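Local coordinates for major capsid protein (Human herpesvirus 1, PDB 1NO7), which builds the pentons and hexons of the icosahedral herpes simplex virus capsid, this fragment being the protease-resistant upper domain that crowns them, at residues C319-D325 against A448-E453; V314-A318 against A344-R348; N35-Y40 against W59-L63. One frame throughout, in Å; residues are numbered along the deposited sequence.

How the contacts relate
Contacts 1 and 2 are neighbours on the same side of the chain's centre, with their own centres 14 Å apart. Their first segments are contiguous, 314-318 running straight into 319-325, and along the chain the contacts cross: 344-348 comes before 448-453, so the segments alternate. Where they meet, Thr323 CG2 comes within 4.2 Å of Ala318 O. Contact 3 stands apart near the start of the modelled chain, its centre about 39 Å from that of contact 1 and about 38 Å from that of contact 2. Its two segments lie close in sequence, whereas those of contact 1 are separated by 122 residues.

Contact 1: C319-D325 against A448-E453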
# COMPACT_ATOMS: atom_id res chain seq x y z
N CYS A 319 11.41 -5.37 18.71
CA CYS A 319 12.59 -5.91 18.04
C CYS A 319 13.82 -4.99 18.18
O CYS A 319 13.77 -3.82 17.80
CB CYS A 319 12.27 -6.11 16.56
SG CYS A 319 13.33 -7.26 15.68
N ASN A 320 14.92 -5.55 18.72
CA ASN A 320 16.17 -4.81 18.92
C ASN A 320 17.12 -5.04 17.77
O ASN A 320 16.72 -5.07 16.61
CB ASN A 320 16.90 -5.28 20.17
CG ASN A 320 16.06 -5.19 21.39
OD1 ASN A 320 15.56 -4.12 21.72
ND2 ASN A 320 15.89 -6.31 22.08
N VAL A 321 18.38 -5.18 18.12
CA VAL A 321 19.44 -5.44 17.15
C VAL A 321 19.94 -6.83 17.51
O VAL A 321 20.67 -7.47 16.76
CB VAL A 321 20.60 -4.45 17.29
CG1 VAL A 321 20.36 -3.25 16.38
CG2 VAL A 321 20.71 -4.00 18.75
N ALA A 322 19.52 -7.27 18.69
CA ALA A 322 19.88 -8.58 19.18
C ALA A 322 18.79 -9.53 18.73
O ALA A 322 19.06 -10.66 18.30
CB ALA A 322 19.96 -8.56 20.69
N THR A 323 17.55 -9.04 18.83
CA THR A 323 16.34 -9.78 18.47
C THR A 323 16.18 -9.95 16.97
O THR A 323 15.79 -11.01 16.48
CB THR A 323 15.09 -9.05 18.99
OG1 THR A 323 15.19 -8.89 20.41
CG2 THR A 323 13.83 -9.83 18.65
N ALA A 324 16.46 -8.88 16.24
CA ALA A 324 16.33 -8.85 14.78
C ALA A 324 17.02 -9.96 14.00
O ALA A 324 18.24 -10.15 14.11
CB ALA A 324 16.80 -7.48 14.24
N ASP A 325 16.22 -10.68 13.21
CA ASP A 325 16.71 -11.76 12.36
C ASP A 325 16.22 -11.51 10.94
O ASP A 325 15.12 -11.92 10.56
CB ASP A 325 16.21 -13.12 12.85
CG ASP A 325 16.64 -14.25 11.94
OD1 ASP A 325 17.80 -14.24 11.47
OD2 ASP A 325 15.83 -15.17 11.70
N ALA A 448 19.02 1.15 15.87
CA ALA A 448 19.51 -0.07 16.49
C ALA A 448 18.56 -0.48 17.62
O ALA A 448 18.38 -1.67 17.88
CB ALA A 448 20.91 0.16 17.04
N HIS A 449 17.92 0.50 18.25
CA HIS A 449 17.00 0.23 19.35
C HIS A 449 15.62 -0.27 18.95
O HIS A 449 15.08 -1.20 19.57
CB HIS A 449 16.84 1.49 20.22
CG HIS A 449 18.07 1.86 20.99
ND1 HIS A 449 18.74 0.96 21.79
CD2 HIS A 449 18.73 3.03 21.09
CE1 HIS A 449 19.77 1.56 22.35
NE2 HIS A 449 19.79 2.82 21.95
N ASN A 450 15.05 0.34 17.92
CA ASN A 450 13.71 -0.04 17.47
C ASN A 450 13.69 -0.30 15.97
O ASN A 450 13.56 0.64 15.16
CB ASN A 450 12.74 1.08 17.82
CG ASN A 450 11.31 0.62 17.83
OD1 ASN A 450 10.89 -0.12 16.94
ND2 ASN A 450 10.56 1.06 18.83
N MET A 451 13.80 -1.56 15.59
CA MET A 451 13.81 -1.90 14.17
C MET A 451 12.88 -3.04 13.71
O MET A 451 12.41 -3.86 14.52
CB MET A 451 15.25 -2.19 13.69
CG MET A 451 16.17 -2.94 14.68
SD MET A 451 17.74 -3.56 13.92
CE MET A 451 18.72 -1.99 13.73
N ALA A 452 12.63 -3.07 12.41
CA ALA A 452 11.79 -4.07 11.76
C ALA A 452 12.73 -4.95 10.93
O ALA A 452 13.56 -4.43 10.18
CB ALA A 452 10.76 -3.40 10.86
N GLU A 453 12.59 -6.27 11.03
CA GLU A 453 13.46 -7.18 10.30
C GLU A 453 13.05 -7.58 8.87
O GLU A 453 13.73 -7.23 7.89
CB GLU A 453 13.68 -8.45 11.14
CG GLU A 453 12.40 -9.15 11.55
CD GLU A 453 12.60 -10.11 12.71
OE1 GLU A 453 13.52 -10.95 12.64
OE2 GLU A 453 11.84 -10.01 13.70
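Ala448 starts the second segment by packing against Val321, its CB 3.5 Å from Val321 CG1. His449 leaves CA pointing away from 319-325, and its backbone is what comes near Asn320. Asn450 likewise leaves CA pointing away, and its OD1 accepts a hydrogen bond from Asn336. The backbone link comes at Met451, whose N donates to Cys319 O at 3.2 Å with an almost straight N-H...O angle of 172°. The side chain of Met451 then runs alongside Asn320 and Val321 toward Ala324. Its chain bends at the thioether (chi3 74°), which brings CE within 3.4 Å of Val321 CG1, while SD lies 4.0 Å from Ala324 CB. Tyr386 of helix 382-389 also packs against this methionine. Ala452 faces the other way, onto Leu334 and Phe382. Glu453 reaches back toward 319-325: OE2 passes 3.7 Å from Cys319 SG and is held by a salt bridge to Arg328. A bond from Asp325 N to Glu453 OE1 is also indicated at 2.8 Å, but OE1 is crowded by another atom of the model and its place is doubtful. One backbone hydrogen bond and a small apolar patch thus join two irregular loops, and the carboxylate beside them, near Asp325, probably has its negative charge balanced by Arg328.

Contact 2: V314-A318 against A344-R348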
# COMPACT_ATOMS: atom_id res chain seq x y z
N VAL A 314 2.13 -15.27 13.93
CA VAL A 314 2.40 -15.07 15.36
C VAL A 314 2.95 -13.66 15.55
O VAL A 314 3.88 -13.25 14.83
CB VAL A 314 3.42 -16.08 15.90
CG1 VAL A 314 4.69 -16.02 15.06
CG2 VAL A 314 3.72 -15.79 17.36
N TYR A 315 2.39 -12.93 16.51
CA TYR A 315 2.80 -11.55 16.77
C TYR A 315 4.11 -11.36 17.54
O TYR A 315 4.70 -12.31 18.07
CB TYR A 315 1.68 -10.80 17.50
CG TYR A 315 0.34 -10.86 16.80
CD1 TYR A 315 0.22 -11.36 15.50
CD2 TYR A 315 -0.82 -10.41 17.44
CE1 TYR A 315 -1.01 -11.44 14.86
CE2 TYR A 315 -2.06 -10.48 16.80
CZ TYR A 315 -2.15 -10.99 15.52
OH TYR A 315 -3.38 -11.07 14.89
N ALA A 316 4.55 -10.10 17.61
CA ALA A 316 5.77 -9.74 18.31
C ALA A 316 5.65 -8.29 18.79
O ALA A 316 5.39 -7.39 17.98
CB ALA A 316 6.97 -9.89 17.37
N ALA A 317 5.83 -8.08 20.09
CA ALA A 317 5.72 -6.74 20.69
C ALA A 317 6.88 -5.78 20.39
O ALA A 317 6.69 -4.56 20.45
CB ALA A 317 5.53 -6.87 22.20
N ALA A 318 8.06 -6.32 20.09
CA ALA A 318 9.21 -5.46 19.78
C ALA A 318 10.42 -6.17 19.12
O ALA A 318 10.46 -7.41 18.99
CB ALA A 318 9.66 -4.71 21.03
N ALA A 344 3.66 -1.38 25.26
CA ALA A 344 4.15 -2.42 24.54
C ALA A 344 3.12 -3.46 24.64
O ALA A 344 2.63 -3.83 25.71
CB ALA A 344 5.48 -2.92 25.08
N ALA A 345 2.76 -3.98 23.47
CA ALA A 345 1.76 -5.03 23.43
C ALA A 345 2.11 -6.12 22.44
O ALA A 345 2.85 -5.91 21.48
CB ALA A 345 0.40 -4.45 23.11
N ASP A 346 1.55 -7.29 22.70
CA ASP A 346 1.74 -8.46 21.87
C ASP A 346 0.34 -8.98 21.55
O ASP A 346 0.11 -9.55 20.49
CB ASP A 346 2.54 -9.51 22.65
CG ASP A 346 3.01 -10.65 21.77
OD1 ASP A 346 3.66 -10.36 20.74
OD2 ASP A 346 2.75 -11.82 22.11
N ASP A 347 -0.58 -8.75 22.48
CA ASP A 347 -1.97 -9.18 22.34
C ASP A 347 -2.87 -8.10 21.75
O ASP A 347 -3.23 -8.17 20.58
CB ASP A 347 -2.52 -9.62 23.70
CG ASP A 347 -2.28 -8.59 24.79
OD1 ASP A 347 -1.10 -8.34 25.11
OD2 ASP A 347 -3.26 -8.04 25.32
N ARG A 348 -3.23 -7.11 22.57
CA ARG A 348 -4.10 -6.00 22.14
C ARG A 348 -3.56 -5.18 20.95
O ARG A 348 -2.36 -5.15 20.69
CB ARG A 348 -4.34 -5.05 23.32
CG ARG A 348 -3.08 -4.36 23.78
CD ARG A 348 -3.28 -3.60 25.08
NE ARG A 348 -2.07 -2.88 25.45
CZ ARG A 348 -1.55 -1.89 24.72
NH1 ARG A 348 -2.15 -1.49 23.60
NH2 ARG A 348 -0.42 -1.30 25.11
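Asp346 OD1 stands before two successive backbone amides of the strand's end, 3.2 Å from Ala317 N and 3.3 Å from Ala316 N, yet neither N-H is aimed well enough to make a hydrogen bond. The carboxylate gets there because CG lies anti to the residue's own backbone N (chi1 -169°), carrying OD1 across to the other segment. One residue earlier, the carbonyl of Ala345 takes a CA-H...O contact from Ala317, with CA 3.1 Å from the oxygen and an angle of 122° at the hydrogen. The CB of Ala317 points to the same segment and lies 4.0 Å from Asp346 CB. Tyr315 brings its ring rim rather than its face: Asp346 O lies in the ring plane, 3.3 Å from CD2. The tyrosine also packs on Leu292 and Met293 of helix 290-296, so it touches both helix and loop. Strand 314-316 is also paired with its parallel neighbour 332-334, through backbone bonds such as Val314 with Leu333. Loop 344-348, on its way to helix 353-371, therefore rests on the strand's end without a hydrogen bond between the segments; van der Waals packing, the CA-H...O contact and the probable weak pull of the amide dipoles on the carboxylate are what join them.

Contact 3: N35-Y40 against W59-L63; sequences NPYGAY and WGQRL
Tyr40 and Trp59 meet rim to rim, neither ring lying over the face of the other. Tyr40 CD2 comes to 3.5 Å from both Trp59 CZ2 and Trp59 CH2. The ring planes are inclined by 29°. The centroid of the tyrosine ring lies 6.0 Å from that of the indole's six-membered ring. Tyr40 CB also reaches the indole edge in its plane, 3.6 Å from Trp59 CH2. Trp59 CZ3 comes to 3.8 Å from Tyr37 CA, which approaches the indole obliquely, so the six-membered ring meets both Tyr37 and Tyr40. One turn along the helix, Arg62 lays its aliphatic chain on the indole, with CD 3.5 Å above the plane and offset toward the rim, and then carries NH1 to within 4.1 Å of Pro36 CG. Leu63 turns its CD2 methyl to the ring of Tyr37, which it approaches obliquely.

The second shell explains these positions. The bend of 36-40 is closed by Tyr40 N donating to Pro36 O at 2.8 Å, which sets Tyr37 and Tyr40 on the same turn. The indole is directed at it from the N-cap position of helix 60-64, with CG anti to the carbonyl carbon (chi1 -62°), and Phe55 meets it edge-to-face. The OH of Tyr37 is within hydrogen-bonding reach of both Pro538 O and Val540 O, which must share its single proton, and Trp70 packs edge-to-face with its ring. Arg62 NH2 hydrogen-bonds to Pro114 O; Pro114 is also touched by the side chains of Tyr40 and Trp59. The start of this helix is thus joined to the N-terminal segment mostly by aromatic and aliphatic surface, while the hydroxyl of Tyr37 and the guanidinium of Arg62 find backbone carbonyls beyond it.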
# COMPACT_ATOMS: atom_id res chain seq x y z
N ASN A 35 -6.72 -19.59 -20.26
CA ASN A 35 -5.65 -19.07 -19.41
C ASN A 35 -6.17 -18.74 -18.02
O ASN A 35 -6.79 -17.69 -17.80
CB ASN A 35 -5.03 -17.83 -20.04
CG ASN A 35 -3.79 -17.39 -19.32
OD1 ASN A 35 -3.08 -16.49 -19.78
ND2 ASN A 35 -3.50 -18.04 -18.19
N PRO A 36 -5.89 -19.62 -17.04
CA PRO A 36 -6.30 -19.54 -15.64
C PRO A 36 -5.66 -18.47 -14.78
O PRO A 36 -5.91 -18.43 -13.57
CB PRO A 36 -5.96 -20.93 -15.10
CG PRO A 36 -4.67 -21.19 -15.78
CD PRO A 36 -4.93 -20.73 -17.23
N TYR A 37 -4.85 -17.60 -15.38
CA TYR A 37 -4.18 -16.58 -14.58
C TYR A 37 -5.11 -15.93 -13.56
O TYR A 37 -5.00 -16.18 -12.36
CB TYR A 37 -3.54 -15.50 -15.46
CG TYR A 37 -2.72 -14.49 -14.66
CD1 TYR A 37 -2.13 -13.38 -15.29
CD2 TYR A 37 -2.56 -14.61 -13.27
CE1 TYR A 37 -1.43 -12.42 -14.56
CE2 TYR A 37 -1.86 -13.66 -12.52
CZ TYR A 37 -1.30 -12.56 -13.17
OH TYR A 37 -0.65 -11.59 -12.43
N GLY A 38 -6.03 -15.09 -14.01
CA GLY A 38 -6.91 -14.45 -13.05
C GLY A 38 -7.74 -15.41 -12.22
O GLY A 38 -8.27 -15.04 -11.17
N ALA A 39 -7.85 -16.66 -12.67
CA ALA A 39 -8.67 -17.65 -11.98
C ALA A 39 -8.04 -18.35 -10.79
O ALA A 39 -8.72 -18.60 -9.80
CB ALA A 39 -9.16 -18.69 -12.98
N TYR A 40 -6.74 -18.66 -10.89
CA TYR A 40 -6.04 -19.37 -9.81
C TYR A 40 -5.53 -18.51 -8.65
O TYR A 40 -5.25 -17.32 -8.81
CB TYR A 40 -4.87 -20.15 -10.39
CG TYR A 40 -4.38 -21.24 -9.48
CD1 TYR A 40 -5.26 -22.19 -8.96
CD2 TYR A 40 -3.02 -21.39 -9.20
CE1 TYR A 40 -4.80 -23.27 -8.20
CE2 TYR A 40 -2.55 -22.46 -8.44
CZ TYR A 40 -3.45 -23.40 -7.95
OH TYR A 40 -2.99 -24.49 -7.24
N TRP A 59 4.84 -19.48 -14.52
CA TRP A 59 3.72 -18.99 -15.30
C TRP A 59 4.21 -18.21 -16.50
O TRP A 59 3.46 -17.46 -17.11
CB TRP A 59 2.83 -18.08 -14.45
CG TRP A 59 2.21 -18.78 -13.27
CD1 TRP A 59 2.86 -19.31 -12.19
CD2 TRP A 59 0.81 -18.99 -13.04
NE1 TRP A 59 1.95 -19.84 -11.30
CE2 TRP A 59 0.69 -19.66 -11.79
CE3 TRP A 59 -0.35 -18.68 -13.76
CZ2 TRP A 59 -0.55 -20.02 -11.26
CZ3 TRP A 59 -1.58 -19.04 -13.23
CH2 TRP A 59 -1.67 -19.71 -11.99
N GLY A 60 5.49 -18.37 -16.83
CA GLY A 60 6.02 -17.65 -17.97
C GLY A 60 5.33 -18.11 -19.24
O GLY A 60 5.03 -17.33 -20.14
N GLN A 61 5.06 -19.41 -19.29
CA GLN A 61 4.40 -20.01 -20.43
C GLN A 61 2.93 -19.70 -20.35
O GLN A 61 2.38 -19.01 -21.21
CB GLN A 61 4.62 -21.52 -20.43
CG GLN A 61 6.09 -21.91 -20.36
CD GLN A 61 6.28 -23.41 -20.27
OE1 GLN A 61 5.90 -24.15 -21.18
NE2 GLN A 61 6.86 -23.86 -19.16
N ARG A 62 2.29 -20.22 -19.30
CA ARG A 62 0.86 -20.01 -19.08
C ARG A 62 0.41 -18.61 -19.50
O ARG A 62 -0.68 -18.44 -20.05
CB ARG A 62 0.53 -20.23 -17.61
CG ARG A 62 0.79 -21.63 -17.11
CD ARG A 62 0.67 -21.66 -15.60
NE ARG A 62 0.73 -23.00 -15.03
CZ ARG A 62 -0.25 -23.90 -15.12
NH1 ARG A 62 -1.37 -23.62 -15.77
NH2 ARG A 62 -0.10 -25.09 -14.55
N LEU A 63 1.27 -17.61 -19.25
CA LEU A 63 0.96 -16.22 -19.58
C LEU A 63 1.14 -15.84 -21.05
O LEU A 63 0.19 -15.41 -21.69
CB LEU A 63 1.81 -15.27 -18.72
CG LEU A 63 1.63 -15.33 -17.20
CD1 LEU A 63 2.75 -14.54 -16.54
CD2 LEU A 63 0.27 -14.77 -16.80